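Local coordinates for protein Epf (Streptococcus pyogenes, PDB 4ES8) that acts as a cell-surface adhesin that binds to cells through an N-terminal domain containing a carbohydrate-binding module, at residues V53-P58 against S76-D81; Y131-A136 against I176-L181; S151-N156 against G184-V189; E249-N254 against L260-V265; V293-K298 against K302-F307. All blocks are in the same frame, centred on the assembly; numbering follows the deposited sequence.

Interaction 1: V53-P58 against S76-D81. With ACT (acetate ion), chain D.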
# COMPACT_ATOMS: atom_id res chain seq x y z
N VAL A 53 -7.09 20.97 -7.04
CA VAL A 53 -8.47 21.01 -6.60
C VAL A 53 -9.31 20.08 -7.48
O VAL A 53 -8.85 19.63 -8.53
CB VAL A 53 -9.06 22.44 -6.59
CG1 VAL A 53 -8.25 23.37 -5.70
CG2 VAL A 53 -9.20 22.98 -8.02
N PHE A 54 -10.54 19.80 -7.05
CA PHE A 54 -11.39 18.82 -7.71
C PHE A 54 -11.82 19.29 -9.10
O PHE A 54 -12.18 20.46 -9.29
CB PHE A 54 -12.59 18.50 -6.81
CG PHE A 54 -13.39 17.31 -7.27
CD1 PHE A 54 -12.97 16.02 -6.99
CD2 PHE A 54 -14.61 17.48 -7.94
CE1 PHE A 54 -13.73 14.91 -7.39
CE2 PHE A 54 -15.38 16.38 -8.31
CZ PHE A 54 -14.94 15.10 -8.04
N HIS A 55 -11.77 18.37 -10.09
CA HIS A 55 -12.07 18.62 -11.49
C HIS A 55 -13.53 18.31 -11.76
O HIS A 55 -13.91 17.18 -12.08
CB HIS A 55 -11.15 17.73 -12.35
CG HIS A 55 -11.27 17.84 -13.85
ND1 HIS A 55 -12.42 17.42 -14.53
CD2 HIS A 55 -10.34 18.22 -14.76
CE1 HIS A 55 -12.15 17.59 -15.82
NE2 HIS A 55 -10.92 18.06 -16.02
N LEU A 56 -14.38 19.34 -11.62
CA LEU A 56 -15.82 19.16 -11.82
C LEU A 56 -16.16 18.82 -13.26
O LEU A 56 -15.45 19.24 -14.18
CB LEU A 56 -16.59 20.42 -11.39
CG LEU A 56 -16.36 20.89 -9.97
CD1 LEU A 56 -16.78 22.34 -9.83
CD2 LEU A 56 -17.08 20.01 -8.95
N ILE A 57 -17.21 18.03 -13.44
CA ILE A 57 -17.72 17.68 -14.76
C ILE A 57 -19.24 17.98 -14.69
O ILE A 57 -19.75 18.17 -13.57
CB ILE A 57 -17.38 16.24 -15.20
CG1 ILE A 57 -18.06 15.21 -14.28
CG2 ILE A 57 -15.84 16.07 -15.26
CD1 ILE A 57 -17.76 13.73 -14.56
N PRO A 58 -19.97 18.04 -15.82
CA PRO A 58 -21.40 18.39 -15.74
C PRO A 58 -22.14 17.39 -14.86
O PRO A 58 -22.00 16.18 -15.03
CB PRO A 58 -21.85 18.36 -17.21
CG PRO A 58 -20.60 18.70 -17.97
CD PRO A 58 -19.55 17.90 -17.24
N SER A 76 -9.86 20.47 -20.32
CA SER A 76 -9.51 19.07 -20.25
C SER A 76 -10.78 18.24 -20.25
O SER A 76 -11.85 18.72 -19.84
CB SER A 76 -8.66 18.78 -19.00
OG SER A 76 -9.26 19.35 -17.84
N TYR A 77 -10.68 17.02 -20.79
CA TYR A 77 -11.72 16.01 -20.71
C TYR A 77 -11.10 14.83 -20.02
O TYR A 77 -9.89 14.63 -20.11
CB TYR A 77 -12.22 15.59 -22.12
CG TYR A 77 -13.11 16.61 -22.80
CD1 TYR A 77 -12.63 17.87 -23.16
CD2 TYR A 77 -14.43 16.30 -23.13
CE1 TYR A 77 -13.45 18.81 -23.79
CE2 TYR A 77 -15.25 17.23 -23.78
CZ TYR A 77 -14.76 18.48 -24.10
OH TYR A 77 -15.60 19.40 -24.71
N ILE A 78 -11.93 14.02 -19.35
CA ILE A 78 -11.45 12.84 -18.63
C ILE A 78 -12.32 11.64 -18.98
O ILE A 78 -13.50 11.81 -19.33
CB ILE A 78 -11.43 13.12 -17.11
CG1 ILE A 78 -12.84 13.48 -16.57
CG2 ILE A 78 -10.35 14.21 -16.80
CD1 ILE A 78 -12.85 13.71 -15.03
N LYS A 79 -11.76 10.43 -18.88
CA LYS A 79 -12.51 9.23 -19.26
C LYS A 79 -12.11 8.07 -18.40
O LYS A 79 -10.91 7.85 -18.17
CB LYS A 79 -12.28 8.89 -20.75
CG LYS A 79 -13.04 7.66 -21.27
CD LYS A 79 -12.88 7.48 -22.81
CE LYS A 79 -11.45 7.23 -23.28
NZ LYS A 79 -10.90 5.92 -22.80
N ILE A 80 -13.11 7.33 -17.91
CA ILE A 80 -12.83 6.18 -17.07
C ILE A 80 -13.68 5.01 -17.51
O ILE A 80 -14.80 5.18 -18.04
CB ILE A 80 -13.10 6.54 -15.57
CG1 ILE A 80 -12.41 5.58 -14.60
CG2 ILE A 80 -14.62 6.67 -15.27
CD1 ILE A 80 -12.43 6.12 -13.11
N ASP A 81 -13.12 3.82 -17.33
CA ASP A 81 -13.88 2.61 -17.56
C ASP A 81 -13.35 1.54 -16.61
O ASP A 81 -12.53 1.83 -15.72
CB ASP A 81 -13.90 2.19 -19.04
CG ASP A 81 -12.56 1.84 -19.62
OD1 ASP A 81 -11.66 1.42 -18.85
OD2 ASP A 81 -12.41 1.96 -20.85
C ACT D . -19.17 16.56 -10.28
O ACT D . -19.16 15.50 -9.62
OXT ACT D . -18.23 17.02 -10.97
CH3 ACT D . -20.44 17.42 -10.34

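Interaction 2: Y131-A136 against I176-L181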
# COMPACT_ATOMS: atom_id res chain seq x y z
N TYR A 131 4.14 10.11 -11.00
CA TYR A 131 3.44 9.09 -10.20
C TYR A 131 3.74 9.37 -8.74
O TYR A 131 4.92 9.45 -8.37
CB TYR A 131 3.88 7.66 -10.53
CG TYR A 131 3.95 7.28 -12.00
CD1 TYR A 131 2.88 7.51 -12.86
CD2 TYR A 131 5.05 6.59 -12.50
CE1 TYR A 131 2.92 7.09 -14.19
CE2 TYR A 131 5.10 6.17 -13.82
CZ TYR A 131 4.04 6.43 -14.67
OH TYR A 131 4.10 6.03 -15.98
N ARG A 132 2.71 9.50 -7.92
CA ARG A 132 2.92 9.77 -6.51
C ARG A 132 2.01 8.93 -5.66
O ARG A 132 1.05 8.38 -6.17
CB ARG A 132 2.61 11.25 -6.21
CG ARG A 132 3.56 12.27 -6.87
CD ARG A 132 4.86 12.45 -6.10
NE ARG A 132 5.78 13.27 -6.90
CZ ARG A 132 7.01 13.55 -6.51
NH1 ARG A 132 7.50 13.05 -5.38
NH2 ARG A 132 7.80 14.30 -7.28
N ILE A 133 2.31 8.86 -4.36
CA ILE A 133 1.39 8.26 -3.39
C ILE A 133 0.69 9.43 -2.68
O ILE A 133 1.32 10.46 -2.43
CB ILE A 133 2.11 7.33 -2.38
CG1 ILE A 133 2.99 6.29 -3.12
CG2 ILE A 133 1.09 6.64 -1.43
CD1 ILE A 133 2.26 5.39 -4.10
N GLY A 134 -0.58 9.26 -2.37
CA GLY A 134 -1.27 10.32 -1.65
C GLY A 134 -2.36 9.79 -0.74
O GLY A 134 -2.57 8.57 -0.64
N SER A 135 -3.07 10.71 -0.09
CA SER A 135 -4.25 10.32 0.68
C SER A 135 -5.31 9.74 -0.26
O SER A 135 -5.32 10.05 -1.46
CB SER A 135 -4.84 11.54 1.38
OG SER A 135 -5.16 12.56 0.44
N ALA A 136 -6.23 8.92 0.27
CA ALA A 136 -7.31 8.45 -0.59
C ALA A 136 -8.20 9.61 -0.99
O ALA A 136 -8.35 10.57 -0.23
CB ALA A 136 -8.16 7.42 0.17
N ILE A 176 5.81 0.38 -8.65
CA ILE A 176 6.10 1.38 -7.62
C ILE A 176 5.99 0.71 -6.28
O ILE A 176 4.98 0.06 -6.02
CB ILE A 176 5.16 2.60 -7.70
CG1 ILE A 176 5.24 3.29 -9.09
CG2 ILE A 176 5.46 3.60 -6.55
CD1 ILE A 176 4.23 4.42 -9.33
N SER A 177 7.03 0.83 -5.44
CA SER A 177 6.96 0.24 -4.11
C SER A 177 7.05 1.35 -3.08
O SER A 177 7.62 2.41 -3.37
CB SER A 177 8.07 -0.80 -3.91
OG SER A 177 9.36 -0.25 -4.07
N PHE A 178 6.45 1.14 -1.90
CA PHE A 178 6.48 2.14 -0.85
C PHE A 178 6.12 1.49 0.46
O PHE A 178 5.55 0.40 0.48
CB PHE A 178 5.54 3.33 -1.13
CG PHE A 178 4.07 2.97 -1.10
CD1 PHE A 178 3.47 2.34 -2.18
CD2 PHE A 178 3.30 3.25 0.02
CE1 PHE A 178 2.11 1.99 -2.14
CE2 PHE A 178 1.94 2.91 0.05
CZ PHE A 178 1.36 2.29 -1.03
N ARG A 179 6.41 2.20 1.54
CA ARG A 179 6.02 1.79 2.89
C ARG A 179 5.01 2.78 3.44
O ARG A 179 5.21 4.00 3.32
CB ARG A 179 7.26 1.73 3.81
CG ARG A 179 6.95 1.37 5.25
CD ARG A 179 8.23 1.07 6.04
NE ARG A 179 8.71 -0.27 5.68
CZ ARG A 179 9.80 -0.86 6.17
NH1 ARG A 179 10.56 -0.22 7.05
NH2 ARG A 179 10.12 -2.09 5.80
N THR A 180 3.92 2.30 4.07
CA THR A 180 2.95 3.25 4.63
C THR A 180 3.40 3.87 5.97
O THR A 180 4.05 3.21 6.80
CB THR A 180 1.64 2.54 4.89
OG1 THR A 180 1.90 1.38 5.72
CG2 THR A 180 0.93 2.16 3.60
N LEU A 181 2.99 5.13 6.19
CA LEU A 181 3.24 5.85 7.45
C LEU A 181 1.98 5.86 8.32
O LEU A 181 2.04 6.22 9.50
CB LEU A 181 3.72 7.29 7.17
CG LEU A 181 5.08 7.37 6.47
CD1 LEU A 181 5.44 8.80 6.11
CD2 LEU A 181 6.22 6.69 7.28

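Interaction 3: S151-N156 against G184-V189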
# COMPACT_ATOMS: atom_id res chain seq x y z
N SER A 151 4.96 12.77 1.51
CA SER A 151 5.78 12.33 2.63
C SER A 151 5.00 12.20 3.95
O SER A 151 5.57 11.72 4.93
CB SER A 151 7.00 13.22 2.81
OG SER A 151 6.58 14.54 3.11
N LYS A 152 3.72 12.61 3.98
CA LYS A 152 2.87 12.39 5.15
C LYS A 152 2.27 10.99 5.13
O LYS A 152 1.86 10.49 6.18
CB LYS A 152 1.68 13.39 5.15
CG LYS A 152 2.04 14.86 5.30
CD LYS A 152 0.76 15.68 5.13
CE LYS A 152 1.02 17.17 5.11
NZ LYS A 152 -0.24 17.93 4.91
N TYR A 153 2.21 10.34 3.93
CA TYR A 153 1.53 9.05 3.78
C TYR A 153 2.44 7.88 3.46
O TYR A 153 2.11 6.74 3.81
CB TYR A 153 0.45 9.15 2.68
CG TYR A 153 -0.40 10.39 2.82
CD1 TYR A 153 -1.32 10.53 3.86
CD2 TYR A 153 -0.26 11.45 1.93
CE1 TYR A 153 -2.09 11.68 4.00
CE2 TYR A 153 -1.02 12.62 2.07
CZ TYR A 153 -1.93 12.73 3.11
OH TYR A 153 -2.70 13.86 3.24
N ALA A 154 3.57 8.13 2.78
CA ALA A 154 4.44 7.06 2.38
C ALA A 154 5.88 7.44 2.53
O ALA A 154 6.26 8.61 2.35
CB ALA A 154 4.16 6.74 0.91
N SER A 155 6.69 6.43 2.85
CA SER A 155 8.13 6.55 2.83
C SER A 155 8.72 5.57 1.82
O SER A 155 8.04 4.62 1.34
CB SER A 155 8.73 6.28 4.21
OG SER A 155 8.57 4.92 4.55
N ASN A 156 10.00 5.80 1.45
CA ASN A 156 10.75 4.88 0.59
C ASN A 156 10.06 4.64 -0.76
O ASN A 156 10.10 3.51 -1.28
CB ASN A 156 10.95 3.53 1.33
CG ASN A 156 11.54 3.70 2.72
OD1 ASN A 156 12.69 4.11 2.88
ND2 ASN A 156 10.77 3.41 3.75
N GLY A 184 -5.04 2.88 6.87
CA GLY A 184 -6.19 3.40 6.13
C GLY A 184 -5.98 3.42 4.63
O GLY A 184 -4.86 3.18 4.14
N PRO A 185 -7.05 3.73 3.90
CA PRO A 185 -6.94 3.78 2.43
C PRO A 185 -6.03 4.92 1.98
O PRO A 185 -5.97 5.97 2.63
CB PRO A 185 -8.38 4.04 1.96
CG PRO A 185 -9.06 4.69 3.14
CD PRO A 185 -8.42 4.06 4.35
N MET A 186 -5.33 4.68 0.88
CA MET A 186 -4.47 5.68 0.25
C MET A 186 -4.80 5.73 -1.23
O MET A 186 -5.79 5.14 -1.65
CB MET A 186 -2.99 5.36 0.49
CG MET A 186 -2.59 5.59 1.94
SD MET A 186 -0.84 5.32 2.22
CE MET A 186 -0.21 6.55 1.37
N SER A 187 -4.01 6.45 -2.02
CA SER A 187 -4.25 6.46 -3.46
C SER A 187 -2.93 6.44 -4.21
O SER A 187 -1.88 6.89 -3.71
CB SER A 187 -5.06 7.68 -3.90
OG SER A 187 -4.36 8.90 -3.70
N LEU A 188 -3.00 5.90 -5.41
CA LEU A 188 -1.98 6.09 -6.43
C LEU A 188 -2.39 7.36 -7.15
O LEU A 188 -3.53 7.44 -7.63
CB LEU A 188 -1.89 4.89 -7.40
CG LEU A 188 -1.01 5.14 -8.65
CD1 LEU A 188 0.47 5.34 -8.28
CD2 LEU A 188 -1.09 3.97 -9.61
N VAL A 189 -1.51 8.36 -7.19
CA VAL A 189 -1.78 9.61 -7.87
C VAL A 189 -1.13 9.58 -9.24
O VAL A 189 0.09 9.41 -9.35
CB VAL A 189 -1.32 10.86 -7.06
CG1 VAL A 189 -2.00 12.12 -7.63
CG2 VAL A 189 -1.68 10.69 -5.59

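Interaction 4: E249-N254 against L260-V265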
# COMPACT_ATOMS: atom_id res chain seq x y z
N GLU A 249 1.77 -13.99 11.71
CA GLU A 249 1.25 -15.19 12.35
C GLU A 249 2.42 -15.99 12.89
O GLU A 249 3.22 -16.49 12.09
CB GLU A 249 0.42 -16.01 11.35
CG GLU A 249 -0.10 -17.30 11.95
CD GLU A 249 -0.61 -18.30 10.93
OE1 GLU A 249 0.22 -18.95 10.25
OE2 GLU A 249 -1.85 -18.43 10.81
N ILE A 250 2.54 -16.10 14.21
CA ILE A 250 3.64 -16.84 14.84
C ILE A 250 3.19 -18.27 15.17
O ILE A 250 2.23 -18.42 15.93
CB ILE A 250 4.14 -16.13 16.12
CG1 ILE A 250 4.59 -14.67 15.84
CG2 ILE A 250 5.28 -16.95 16.77
CD1 ILE A 250 4.75 -13.85 17.10
N SER A 251 3.90 -19.28 14.66
CA SER A 251 3.63 -20.69 15.01
C SER A 251 4.78 -21.20 15.84
O SER A 251 5.94 -21.02 15.45
CB SER A 251 3.45 -21.52 13.75
OG SER A 251 2.28 -21.10 13.06
N LEU A 252 4.48 -21.78 17.01
CA LEU A 252 5.50 -22.32 17.93
C LEU A 252 5.38 -23.82 17.98
O LEU A 252 4.27 -24.33 18.17
CB LEU A 252 5.30 -21.73 19.33
CG LEU A 252 6.21 -22.26 20.44
CD1 LEU A 252 7.64 -21.78 20.24
CD2 LEU A 252 5.71 -21.78 21.82
N PHE A 253 6.50 -24.53 17.78
CA PHE A 253 6.49 -26.01 17.74
C PHE A 253 7.49 -26.56 18.72
O PHE A 253 8.50 -25.91 19.00
CB PHE A 253 6.92 -26.51 16.35
CG PHE A 253 6.14 -26.01 15.17
CD1 PHE A 253 6.40 -24.74 14.63
CD2 PHE A 253 5.23 -26.83 14.52
CE1 PHE A 253 5.70 -24.29 13.52
CE2 PHE A 253 4.54 -26.38 13.39
CZ PHE A 253 4.77 -25.11 12.90
N ASN A 254 7.26 -27.80 19.18
CA ASN A 254 8.25 -28.44 20.05
C ASN A 254 9.34 -29.10 19.18
O ASN A 254 9.26 -29.03 17.94
CB ASN A 254 7.60 -29.44 21.03
CG ASN A 254 6.96 -30.65 20.39
OD1 ASN A 254 7.19 -30.98 19.23
ND2 ASN A 254 6.13 -31.35 21.15
N LEU A 260 2.43 -26.34 18.88
CA LEU A 260 1.98 -26.05 20.24
C LEU A 260 0.92 -24.96 20.23
O LEU A 260 -0.19 -25.16 20.75
CB LEU A 260 3.15 -25.66 21.16
CG LEU A 260 4.28 -26.67 21.32
CD1 LEU A 260 5.41 -26.07 22.12
CD2 LEU A 260 3.78 -28.00 21.95
N GLN A 261 1.25 -23.79 19.67
CA GLN A 261 0.32 -22.65 19.65
C GLN A 261 0.61 -21.78 18.47
O GLN A 261 1.74 -21.77 17.98
CB GLN A 261 0.46 -21.80 20.93
CG GLN A 261 0.18 -22.49 22.29
CD GLN A 261 -1.29 -22.82 22.48
OE1 GLN A 261 -2.18 -22.14 21.95
NE2 GLN A 261 -1.57 -23.92 23.18
N THR A 262 -0.42 -21.04 18.02
CA THR A 262 -0.34 -20.07 16.94
C THR A 262 -0.94 -18.77 17.48
O THR A 262 -1.97 -18.82 18.16
CB THR A 262 -1.08 -20.58 15.70
OG1 THR A 262 -0.55 -21.85 15.32
CG2 THR A 262 -0.98 -19.64 14.54
N VAL A 263 -0.28 -17.63 17.20
CA VAL A 263 -0.82 -16.32 17.60
C VAL A 263 -0.66 -15.36 16.43
O VAL A 263 0.32 -15.48 15.69
CB VAL A 263 -0.19 -15.71 18.89
CG1 VAL A 263 -0.49 -16.55 20.13
CG2 VAL A 263 1.31 -15.47 18.74
N THR A 264 -1.58 -14.41 16.29
CA THR A 264 -1.46 -13.36 15.28
C THR A 264 -1.14 -12.06 16.02
O THR A 264 -1.85 -11.70 16.97
CB THR A 264 -2.72 -13.24 14.41
OG1 THR A 264 -2.89 -14.45 13.67
CG2 THR A 264 -2.64 -12.06 13.44
N VAL A 265 -0.08 -11.36 15.59
CA VAL A 265 0.34 -10.10 16.22
C VAL A 265 -0.67 -8.99 15.86
O VAL A 265 -1.09 -8.88 14.70
CB VAL A 265 1.77 -9.74 15.80
CG1 VAL A 265 2.21 -8.42 16.43
CG2 VAL A 265 2.74 -10.87 16.15

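Interaction 5: V293-K298 against K302-F307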
# COMPACT_ATOMS: atom_id res chain seq x y z
N VAL A 293 10.18 -21.74 15.79
CA VAL A 293 9.26 -20.64 15.50
C VAL A 293 9.25 -20.42 13.99
O VAL A 293 10.32 -20.27 13.39
CB VAL A 293 9.63 -19.35 16.26
CG1 VAL A 293 8.77 -18.17 15.78
CG2 VAL A 293 9.48 -19.54 17.77
N SER A 294 8.05 -20.36 13.40
CA SER A 294 7.84 -20.02 11.99
C SER A 294 6.90 -18.82 11.94
O SER A 294 5.88 -18.84 12.61
CB SER A 294 7.28 -21.20 11.22
OG SER A 294 7.02 -20.82 9.87
N ILE A 295 7.25 -17.78 11.15
CA ILE A 295 6.41 -16.58 11.11
C ILE A 295 5.89 -16.38 9.69
O ILE A 295 6.68 -16.29 8.74
CB ILE A 295 7.20 -15.34 11.62
CG1 ILE A 295 7.74 -15.59 13.07
CG2 ILE A 295 6.33 -14.07 11.58
CD1 ILE A 295 8.66 -14.51 13.64
N LYS A 296 4.56 -16.28 9.56
CA LYS A 296 3.94 -16.07 8.25
C LYS A 296 3.34 -14.69 8.23
O LYS A 296 2.57 -14.36 9.13
CB LYS A 296 2.85 -17.12 8.00
CG LYS A 296 2.12 -16.94 6.65
CD LYS A 296 0.97 -17.94 6.54
CE LYS A 296 0.21 -17.81 5.25
NZ LYS A 296 -1.16 -18.40 5.37
N GLN A 297 3.71 -13.86 7.23
CA GLN A 297 3.08 -12.55 7.11
C GLN A 297 1.70 -12.80 6.47
O GLN A 297 1.65 -13.19 5.31
CB GLN A 297 3.97 -11.61 6.28
CG GLN A 297 3.92 -10.16 6.77
CD GLN A 297 2.50 -9.65 6.83
OE1 GLN A 297 1.81 -9.64 5.80
NE2 GLN A 297 1.99 -9.35 8.03
N LYS A 298 0.60 -12.63 7.23
CA LYS A 298 -0.71 -13.04 6.70
C LYS A 298 -1.17 -12.27 5.49
O LYS A 298 -1.91 -12.81 4.68
CB LYS A 298 -1.80 -12.95 7.76
CG LYS A 298 -1.71 -14.00 8.84
CD LYS A 298 -2.78 -13.67 9.84
CE LYS A 298 -3.36 -14.89 10.46
NZ LYS A 298 -4.50 -14.51 11.33
N LYS A 302 4.18 -14.10 2.74
CA LYS A 302 5.59 -14.48 2.84
C LYS A 302 5.86 -15.17 4.17
O LYS A 302 5.39 -14.70 5.21
CB LYS A 302 6.48 -13.24 2.67
CG LYS A 302 6.43 -12.66 1.27
CD LYS A 302 7.24 -11.37 1.23
CE LYS A 302 7.32 -10.80 -0.15
NZ LYS A 302 8.28 -9.66 -0.18
N THR A 303 6.63 -16.29 4.14
CA THR A 303 6.98 -17.05 5.34
C THR A 303 8.47 -16.90 5.62
O THR A 303 9.29 -16.91 4.70
CB THR A 303 6.56 -18.52 5.18
OG1 THR A 303 5.16 -18.56 4.86
CG2 THR A 303 6.83 -19.36 6.44
N SER A 304 8.80 -16.75 6.90
CA SER A 304 10.17 -16.62 7.39
C SER A 304 10.90 -17.94 7.31
O SER A 304 10.30 -19.00 7.08
CB SER A 304 10.13 -16.24 8.88
OG SER A 304 9.70 -17.35 9.67
N LYS A 305 12.21 -17.87 7.58
CA LYS A 305 13.03 -19.07 7.76
C LYS A 305 12.57 -19.69 9.07
O LYS A 305 11.91 -19.00 9.86
CB LYS A 305 14.52 -18.69 7.85
CG LYS A 305 15.17 -18.22 6.55
CD LYS A 305 16.63 -17.86 6.80
CE LYS A 305 17.37 -17.53 5.53
NZ LYS A 305 18.81 -17.26 5.80
N ASP A 306 12.95 -20.94 9.36
CA ASP A 306 12.61 -21.51 10.66
C ASP A 306 13.58 -20.94 11.68
O ASP A 306 14.78 -20.88 11.40
CB ASP A 306 12.73 -23.04 10.63
CG ASP A 306 11.64 -23.75 9.86
OD1 ASP A 306 10.52 -23.19 9.75
OD2 ASP A 306 11.87 -24.91 9.43
N PHE A 307 13.07 -20.51 12.84
CA PHE A 307 13.92 -20.03 13.94
C PHE A 307 13.89 -21.04 15.06
O PHE A 307 12.87 -21.72 15.25
CB PHE A 307 13.44 -18.67 14.47
CG PHE A 307 13.31 -17.61 13.40
CD1 PHE A 307 14.44 -17.00 12.87
CD2 PHE A 307 12.07 -17.28 12.89
CE1 PHE A 307 14.31 -16.05 11.85
CE2 PHE A 307 11.94 -16.31 11.90
CZ PHE A 307 13.07 -15.73 11.36
O HOH W 1 9.25 -21.20 8.57

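Interaction 1: V53-P58 against S76-D81
H55 reaches from the loop after strand 51-54 to touch S76 and I78 on strand 76-80. With CG anti to the backbone N (chi1 -179°) the imidazole extends toward the other segment. H55 NE2 lies 2.8 Å from S76 OG in a hydrogen bond that either atom could donate. The contact is made at the ring edge, with OG close to the ring plane. S76 OG also bonds Y97 OH, so two partners grip this hydroxyl. H55 ND1, the other ring nitrogen, is buried without a polar partner in the model; I78 CD1 lies 3.8 Å from it.

I78 supplies the rest. Both I78 and I57 place CG1 between backbone N and carbonyl carbon (chi1 59° and 64°), which leaves CG2 beside the backbone N. From there I78 CG2 comes over a face of the imidazole, offset toward the rim, in a CH-pi contact 4.2 Å from the H55 ring centroid. The extended I78 chain carries CD1 onward to I57 CG2, 3.8 Å away, a methyl at the edge of the H55 ring, in its plane. Behind I57 an acetate, probably from the crystallisation liquor, accepts a nearly straight bond from the backbone: I57 N to acetate OXT is 2.9 Å. R42 NH1 binds the same ion.

The two segments belong to different sheets of the large beta-sandwich. H70 stacks on the H55 ring, strand 41-46 packs R42 against I57 and I78, and strand 97-105 meets the contact through Y97, V99 and F101.

Interaction 2: Y131-A136 against I176-L181
Aliphatic contacts join Y131 to I176 and I133 to I176. I176 keeps CG1 beside its backbone N (chi1 -58°) and is extended beyond it, which delivers CD1 to Y131 CB at 3.5 Å, the two side chains meeting at about a right angle. Toward the Y131 ring this methyl stands obliquely. I176 was modelled in two conformers, and these distances describe one of them. Its other branch, CG2, is a looser neighbour of I133 CD1, 4.4 Å away.

The CH-pi contact is between I133 and F178. I133 CG1 lies beside the backbone N and the chain bends again at chi2 (-58°), an arrangement that leaves CD1 over a face of the F178 ring, 4.1 Å from the ring centroid and 25° off the normal, displaced toward the rim. The nearest ring carbon, F178 CD1, is 3.8 Å from I133 CD1.

These are contacts between the two sheets of a beta-sandwich, an architecture common among carbohydrate-binding modules and consistent with the one this domain contains. Strand 127-135 lies in one sheet and strand 172-180 in the other, and their axes pass 9.2 Å apart, too far for backbone pairing and right for interdigitating apolar side chains. I116 of strand 113-123 and A154 fill in around I133 and F178.

Polar groups turn to partners outside the pair. Y131 OH is taken by Q120 OE1, and the backbone N of I133 donates to E150 OE2. A bound sodium ion lies about 8 Å from the I176 side chain.

Interaction 3: S151-N156 against G184-V189
Y153 and A154, at the junction where the short, weakly bonded helix 150-153 runs into strand 154-159, meet M186 near one end of the beta-sandwich interior. The contact thus bridges its two sheets, since M186 belongs to the sheet of strand 186-194; the CA atoms of Y153 and M186 are 7.7 Å apart.

M186 does the reaching. It runs out extended through chi2 (-176°), and M186 SD comes to 3.6 Å from Y153 O, the sulfur lying against the backbone where helix gives way to strand. The position of the terminal methyl is doubtful: the modelled approach of CE to Y153 CB is shorter than two carbons allow, and both Y153 and M186 have two deposited conformers. As modelled, the chain bends at chi3 (67°) and M186 CE lies 4.4 Å from A154 CB, a loose apolar contact. The ring of Y153 leads away from M186.

Beyond the pair, A154 and M186 both pack on I133 of strand 127-135. F178 of strand 172-180 covers A154, while T180 of that strand touches M186. S135 lies against Y153, and T105 OG1 of strand 97-105 bonds the backbone N of M186.

Interaction 4: E249-N254 against L260-V265
I250 and V263 form a doubly bonded pair of this antiparallel hairpin, strands 248-253 and 259-264 of what is probably the fibronectin-like domain. I250 N donates to V263 O at 2.7 Å, and V263 N returns a bond to I250 O at 2.9 Å. The next hydrogen-bonded pair is distorted: L252 N reaches Q261 O at 2.9 Å with an almost straight N-H (171°), but L252 O is shared, taking a bond from L260 N at 2.8 Å and a weak one from Q261 N at 3.4 Å. L260 and Q261 together facing L252 make a classic beta bulge. The strand axes lie 4.6 Å apart, their directions differing by 166°.

Outside the backbone bonds, E249, S251, T262 and T264 share one face. T262 CG2 sits 3.6 Å from E249 CG in the conformer given, while T264 OG1 turns to K298 NZ. I250, L252, Q261 and V263 occupy the other face, where I275 of strand 273-276 touches I250, Q261 and V263; the amide of Q261 bonds Q281. I250 has CG1 beside its backbone N and its chain extended beyond, which brings its CD1 to 3.7 Å from V265 CG2.

Interaction 5: V293-K298 against K302-F307
S304 holds OG between its own N and carbonyl carbon (chi1 71°), and this torsion swings the hydroxyl in to I295 on strand 290-297. S304 OG accepts a bond from I295 N at 2.9 Å while donating to K305 O at 2.8 Å, so a side chain stands in for a strand carbonyl.

The setting is a hairpin-like return at the margin of the four-stranded sheet of the probable fibronectin-like domain, with strand 307-310 outermost. Pairing is regular at the V293-F307 end: V293 N to F307 O is 2.7 Å and F307 N to V293 O 2.8 Å. Further along, S304 N bonds I295 O and Q297 N bonds K302 O, but the register has slipped by one residue, and S304, K305 and D306 lie between the two bridged parts.

A water fills out this irregular stretch. S294 OG, anti to its N (chi1 177°), reaches the water and donates to it at 2.6 Å. The water in turn donates to S304 O at 2.9 Å and D306 OD1 at 2.6 Å, tying the strand to two residues of the loop. K296 and K302 send their amines to outside partners, E20 and the V214 carbonyl. L220 lies against V293 and F307. K305 O stands above one face of the F307 ring, offset toward the rim, and F307 CE2 meets I295 CD1 at 4.1 Å.

How the interactions relate
From the N terminus, interaction 1 closes first, returning the chain from the end of strand 51-54 to strand 76-80 of the opposing sheet. Interactions 2 and 3 follow and cross: 131-136, 151-156, 176-181 and 184-189 alternate. Their centres lie 3 Å apart, and S135 O with S187 OG and R132 O with V189 N are probable hydrogen bonds between them. All three span the two sheets of the sandwich, interaction 1 about 22 Å from the other two between centres. Interactions 4 and 5 then close in series, two short loops in a separate four-stranded sheet, where E249 N probably bonds K296 O. The centres of interactions 1 and 4 are about 50 Å apart.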